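LPXTG cell wall surface protein (Streptococcus gordonii, PDB 7AVH) is a cell-wall-attached streptococcal adhesin whose tandem SHIRT domains probably form a rod-like stalk that sets how far its binding region projects from the cell surface. Local coordinates at residues Leu32-Gln37 / Glu65-Ala70; Pro84-Thr89 / Glu149-Ala154. One frame throughout, in Å; residues are numbered along the deposited sequence.

Overall arrangement
The chain holds two SHIRT domains in tandem. Contact 1 (32-37 with 65-70) lies in the first and contact 2 (84-89 with 149-154) in the second; both segments of contact 1 precede those of contact 2 in the sequence. Their centres are about 54 Å apart and their nearest atoms about 36 Å, without touching. The centre of contact 1 lies toward one tip of the elongated molecule, about 43 Å from the centre of the chain; that of contact 2 is about 12 Å from it. The long strand 72-94, interrupted by a bulge or short loop, starts in the first domain and enters the second, so the two follow each other end to end. Such linkage suits an elongated surface stalk.

Contact 1: residues Leu32-Gln37 / Glu65-Ala70; sequences LKDGSQ and ETINGA
A type II beta turn, Lys33 to Ser36, joins strand 29-32 to the short strand 37-38 of the first SHIRT domain and docks on the segment that leaves strand 65-66. Ile67, buried, is the centre of the contact. Its CB-to-CG2 side lies against the turn, CB 3.8 Å from Lys33 O, while its CD1 meets Leu32 CD1 loosely at 4.4 Å; Tyr2, Ala38 and Ala72 also touch its side chain. Its backbone is gripped from both ends: Ile67 N gives a nearly straight bond to Ser36 O (2.8 Å, 169°), approaching almost along the C=O axis, and Ile67 O accepts from Gly35 N, which sits above the carbonyl plane. Gly35, at positive phi, fills the turn position where a side chain would jam against the preceding carbonyl. Asp34, with CG anti to its backbone N (chi1 -161°), reaches across so that OD1 takes the N-H of Gly69 at 2.8 Å, met from above the carboxylate plane. The turn itself is tied by Lys33 O, which accepts from both Ser36 N and Ser36 OG. Farther along, Gln37 and Thr66 form an antiparallel non-hydrogen-bonded pair with both side chains on the same face of the two-stranded sheet. There the Gln37 chain, bent at chi2 (-58°), swings its amide over so that NE2 donates in the amide plane to Thr66 OG1 at 2.6 Å.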
loop_
_atom_site.group_PDB
_atom_site.type_symbol
_atom_site.label_atom_id
_atom_site.label_comp_id
_atom_site.label_asym_id
_atom_site.label_seq_id
_atom_site.Cartn_x
_atom_site.Cartn_y
_atom_site.Cartn_z
ATOM N N LEU A 32 17.051 -14.196 -37.386
ATOM C CA LEU A 32 17.591 -15.299 -36.589
ATOM C C LEU A 32 17.557 -16.582 -37.382
ATOM O O LEU A 32 16.550 -16.945 -37.975
ATOM C CB LEU A 32 16.773 -15.434 -35.303
ATOM C CG LEU A 32 16.661 -14.160 -34.440
ATOM C CD1 LEU A 32 15.972 -14.482 -33.134
ATOM C CD2 LEU A 32 18.000 -13.554 -34.154
ATOM N N LYS A 33 18.714 -17.222 -37.392
ATOM C CA LYS A 33 18.842 -18.466 -38.121
ATOM C C LYS A 33 17.995 -19.580 -37.506
ATOM O O LYS A 33 17.956 -19.828 -36.259
ATOM C CB LYS A 33 20.331 -18.835 -38.206
ATOM C CG LYS A 33 20.613 -20.161 -38.879
ATOM C CD LYS A 33 22.043 -20.383 -38.949
ATOM C CE LYS A 33 22.458 -21.558 -39.814
ATOM N NZ LYS A 33 23.911 -21.643 -39.617
ATOM N N ASP A 34 17.385 -20.337 -38.385
ATOM C CA ASP A 34 16.646 -21.535 -37.958
ATOM C C ASP A 34 17.573 -22.481 -37.192
ATOM O O ASP A 34 18.715 -22.747 -37.609
ATOM C CB ASP A 34 15.911 -22.191 -39.115
ATOM C CG ASP A 34 14.790 -23.130 -38.705
ATOM O OD1 ASP A 34 14.325 -23.071 -37.578
ATOM O OD2 ASP A 34 14.359 -23.889 -39.526
ATOM N N GLY A 35 17.091 -23.013 -36.066
ATOM C CA GLY A 35 17.883 -23.899 -35.222
ATOM C C GLY A 35 18.835 -23.205 -34.268
ATOM O O GLY A 35 19.442 -23.939 -33.457
ATOM N N SER A 36 18.976 -21.877 -34.318
ATOM C CA SER A 36 19.833 -21.120 -33.383
ATOM C C SER A 36 19.118 -20.933 -32.043
ATOM O O SER A 36 17.887 -21.151 -31.948
ATOM C CB SER A 36 20.237 -19.751 -33.944
ATOM O OG SER A 36 19.143 -18.862 -34.117
ATOM N N GLN A 37 19.843 -20.487 -31.046
ATOM C CA GLN A 37 19.271 -20.138 -29.725
ATOM C C GLN A 37 18.870 -18.652 -29.744
ATOM O O GLN A 37 19.670 -17.748 -30.044
ATOM C CB GLN A 37 20.298 -20.298 -28.602
ATOM C CG GLN A 37 20.688 -21.746 -28.303
ATOM C CD GLN A 37 19.449 -22.520 -27.929
ATOM O OE1 GLN A 37 18.823 -22.295 -26.868
ATOM N NE2 GLN A 37 19.084 -23.426 -28.814
ATOM N N GLU A 65 15.356 -20.022 -26.110
ATOM C CA GLU A 65 14.594 -21.038 -26.819
ATOM C C GLU A 65 15.284 -21.286 -28.147
ATOM O O GLU A 65 15.843 -20.378 -28.729
ATOM C CB GLU A 65 13.175 -20.584 -27.112
ATOM C CG GLU A 65 12.266 -21.712 -27.575
ATOM C CD GLU A 65 10.833 -21.221 -27.481
ATOM O OE1 GLU A 65 10.372 -20.618 -28.501
ATOM O OE2 GLU A 65 10.184 -21.482 -26.460
ATOM N N THR A 66 15.164 -22.524 -28.600
ATOM C CA THR A 66 15.657 -22.927 -29.911
ATOM C C THR A 66 14.657 -22.473 -30.962
ATOM O O THR A 66 13.445 -22.751 -30.857
ATOM C CB THR A 66 15.884 -24.430 -29.950
ATOM O OG1 THR A 66 16.856 -24.806 -28.988
ATOM C CG2 THR A 66 16.369 -24.867 -31.306
ATOM N N ILE A 67 15.117 -21.745 -31.964
ATOM C CA ILE A 67 14.248 -21.403 -33.110
ATOM C C ILE A 67 14.009 -22.697 -33.917
ATOM O O ILE A 67 15.001 -23.409 -34.310
ATOM C CB ILE A 67 14.941 -20.339 -33.995
ATOM C CG1 ILE A 67 15.185 -19.010 -33.263
ATOM C CG2 ILE A 67 14.131 -20.079 -35.257
ATOM C CD1 ILE A 67 13.909 -18.328 -32.783
ATOM N N ASN A 68 12.773 -23.094 -34.072
ATOM C CA ASN A 68 12.449 -24.357 -34.751
ATOM C C ASN A 68 11.335 -24.103 -35.742
ATOM O O ASN A 68 10.138 -24.359 -35.441
ATOM C CB ASN A 68 12.118 -25.485 -33.786
ATOM C CG ASN A 68 12.118 -26.812 -34.510
ATOM O OD1 ASN A 68 12.579 -26.952 -35.663
ATOM N ND2 ASN A 68 11.581 -27.805 -33.826
ATOM N N GLY A 69 11.691 -23.437 -36.846
ATOM C CA GLY A 69 10.745 -23.278 -37.958
ATOM C C GLY A 69 9.576 -22.336 -37.601
ATOM O O GLY A 69 8.489 -22.449 -38.177
ATOM N N ALA A 70 9.790 -21.395 -36.671
ATOM C CA ALA A 70 8.781 -20.373 -36.349
ATOM C C ALA A 70 9.458 -19.300 -35.524
ATOM O O ALA A 70 10.480 -19.496 -34.821
ATOM C CB ALA A 70 7.594 -20.953 -35.609
#

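Contact 2: residues Pro84-Thr89 / Glu149-Ala154; sequences PTYKAT and ETINGA
Ile151 follows strand 149-150 in an extended conformation, and its buried side chain points toward Tyr86. Its CG2 branch, anti to the backbone N, does the touching: it lies 3.7 Å from Tyr86 CD2 and 3.9 Å from Tyr86 CB, reaching the ring obliquely as the two side chains cross. The CD1 end of Ile151 comes 4.3 Å from Lys87 O, a marginal approach, and Ala156 and Asp118 also border this side chain. Past Asn152 the backbone swings through Gly153 at positive phi (75°), a conformation that favours glycine. Here the loop passes over one face of the tyrosine ring, Gly153 C lying 3.7 Å from Tyr86 CE1. In this second SHIRT domain, of the ubiquitin clan, the contact thus lays the loop that follows the short strand 149-150 on an aromatic side chain from the long strand 72-94. Tyr86 CG is anti to its carbonyl carbon (chi1 -63°), which carries the ring toward that loop. Asp118 OD1 accepts from Gly153 N, tying the loop to a neighbouring one. At Ala154 the peptide continues across the same ring face: its N stands 3.7 Å above the plane, displaced toward the rim, and Ala154 C comes 3.6 Å from Tyr86 CD1.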
loop_
_atom_site.group_PDB
_atom_site.type_symbol
_atom_site.label_atom_id
_atom_site.label_comp_id
_atom_site.label_asym_id
_atom_site.label_seq_id
_atom_site.Cartn_x
_atom_site.Cartn_y
_atom_site.Cartn_z
ATOM N N PRO A 84 4.630 3.285 0.162
ATOM C CA PRO A 84 4.540 3.303 1.619
ATOM C C PRO A 84 3.203 3.821 2.157
ATOM O O PRO A 84 2.676 4.790 1.627
ATOM C CB PRO A 84 5.696 4.221 2.051
ATOM C CG PRO A 84 6.687 3.908 0.949
ATOM C CD PRO A 84 5.857 3.965 -0.307
ATOM N N THR A 85 2.656 3.073 3.090
ATOM C CA THR A 85 1.405 3.477 3.807
ATOM C C THR A 85 1.728 3.910 5.224
ATOM O O THR A 85 2.797 3.678 5.745
ATOM C CB THR A 85 0.389 2.337 3.794
ATOM O OG1 THR A 85 0.986 1.181 4.381
ATOM C CG2 THR A 85 -0.041 1.996 2.373
ATOM N N TYR A 86 0.709 4.448 5.879
ATOM C CA TYR A 86 0.843 5.072 7.220
ATOM C C TYR A 86 -0.275 4.541 8.109
ATOM O O TYR A 86 -1.209 3.881 7.638
ATOM C CB TYR A 86 0.861 6.574 7.047
ATOM C CG TYR A 86 2.047 7.051 6.249
ATOM C CD1 TYR A 86 3.284 7.200 6.830
ATOM C CD2 TYR A 86 1.979 7.240 4.899
ATOM C CE1 TYR A 86 4.398 7.562 6.115
ATOM C CE2 TYR A 86 3.131 7.543 4.136
ATOM C CZ TYR A 86 4.336 7.736 4.755
ATOM O OH TYR A 86 5.485 8.043 4.044
ATOM N N LYS A 87 -0.172 4.950 9.369
ATOM C CA LYS A 87 -1.148 4.567 10.408
ATOM C C LYS A 87 -1.837 5.819 10.942
ATOM O O LYS A 87 -1.335 6.908 10.875
ATOM C CB LYS A 87 -0.434 3.848 11.570
ATOM C CG LYS A 87 0.227 2.556 11.144
ATOM C CD LYS A 87 0.781 1.784 12.349
ATOM C CE LYS A 87 1.497 0.525 11.902
ATOM N NZ LYS A 87 2.164 -0.176 13.024
ATOM N N ALA A 88 -2.986 5.553 11.546
ATOM C CA ALA A 88 -3.648 6.545 12.409
ATOM C C ALA A 88 -3.846 5.945 13.773
ATOM O O ALA A 88 -4.424 4.892 13.892
ATOM C CB ALA A 88 -4.968 6.957 11.819
ATOM N N THR A 89 -3.274 6.629 14.788
ATOM C CA THR A 89 -3.325 6.151 16.161
ATOM C C THR A 89 -4.213 7.080 17.004
ATOM O O THR A 89 -4.559 8.178 16.578
ATOM C CB THR A 89 -1.864 6.111 16.669
ATOM O OG1 THR A 89 -1.296 7.417 16.583
ATOM C CG2 THR A 89 -0.996 5.174 15.792
ATOM N N GLU A 149 -7.813 14.157 9.499
ATOM C CA GLU A 149 -6.545 14.787 9.109
ATOM C C GLU A 149 -6.072 14.080 7.858
ATOM O O GLU A 149 -6.228 12.875 7.714
ATOM C CB GLU A 149 -5.517 14.698 10.240
ATOM C CG GLU A 149 -4.093 15.010 9.831
ATOM C CD GLU A 149 -3.091 14.216 10.648
ATOM O OE1 GLU A 149 -3.352 14.035 11.865
ATOM O OE2 GLU A 149 -2.070 13.758 10.055
ATOM N N THR A 150 -5.453 14.857 7.007
ATOM C CA THR A 150 -4.868 14.345 5.763
ATOM C C THR A 150 -3.560 13.666 6.127
ATOM O O THR A 150 -2.711 14.262 6.852
ATOM C CB THR A 150 -4.621 15.493 4.786
ATOM O OG1 THR A 150 -5.828 16.207 4.584
ATOM C CG2 THR A 150 -4.093 15.011 3.449
ATOM N N ILE A 151 -3.346 12.459 5.599
ATOM C CA ILE A 151 -2.057 11.750 5.714
ATOM C C ILE A 151 -1.103 12.463 4.752
ATOM O O ILE A 151 -1.350 12.453 3.521
ATOM C CB ILE A 151 -2.225 10.246 5.376
ATOM C CG1 ILE A 151 -3.172 9.538 6.349
ATOM C CG2 ILE A 151 -0.876 9.566 5.335
ATOM C CD1 ILE A 151 -2.746 9.534 7.806
ATOM N N ASN A 152 -0.072 13.123 5.251
ATOM C CA ASN A 152 0.894 13.802 4.351
ATOM C C ASN A 152 2.293 13.364 4.741
ATOM O O ASN A 152 3.031 14.163 5.344
ATOM C CB ASN A 152 0.714 15.314 4.383
ATOM C CG ASN A 152 1.675 16.031 3.464
ATOM O OD1 ASN A 152 1.877 17.228 3.616
ATOM N ND2 ASN A 152 2.235 15.318 2.497
ATOM N N GLY A 153 2.607 12.111 4.415
ATOM C CA GLY A 153 3.951 11.585 4.594
ATOM C C GLY A 153 4.323 11.280 6.036
ATOM O O GLY A 153 5.508 11.306 6.387
ATOM N N ALA A 154 3.319 11.038 6.883
ATOM C CA ALA A 154 3.581 10.658 8.262
ATOM C C ALA A 154 2.335 10.012 8.862
ATOM O O ALA A 154 1.194 10.313 8.444
ATOM C CB ALA A 154 4.015 11.864 9.126
#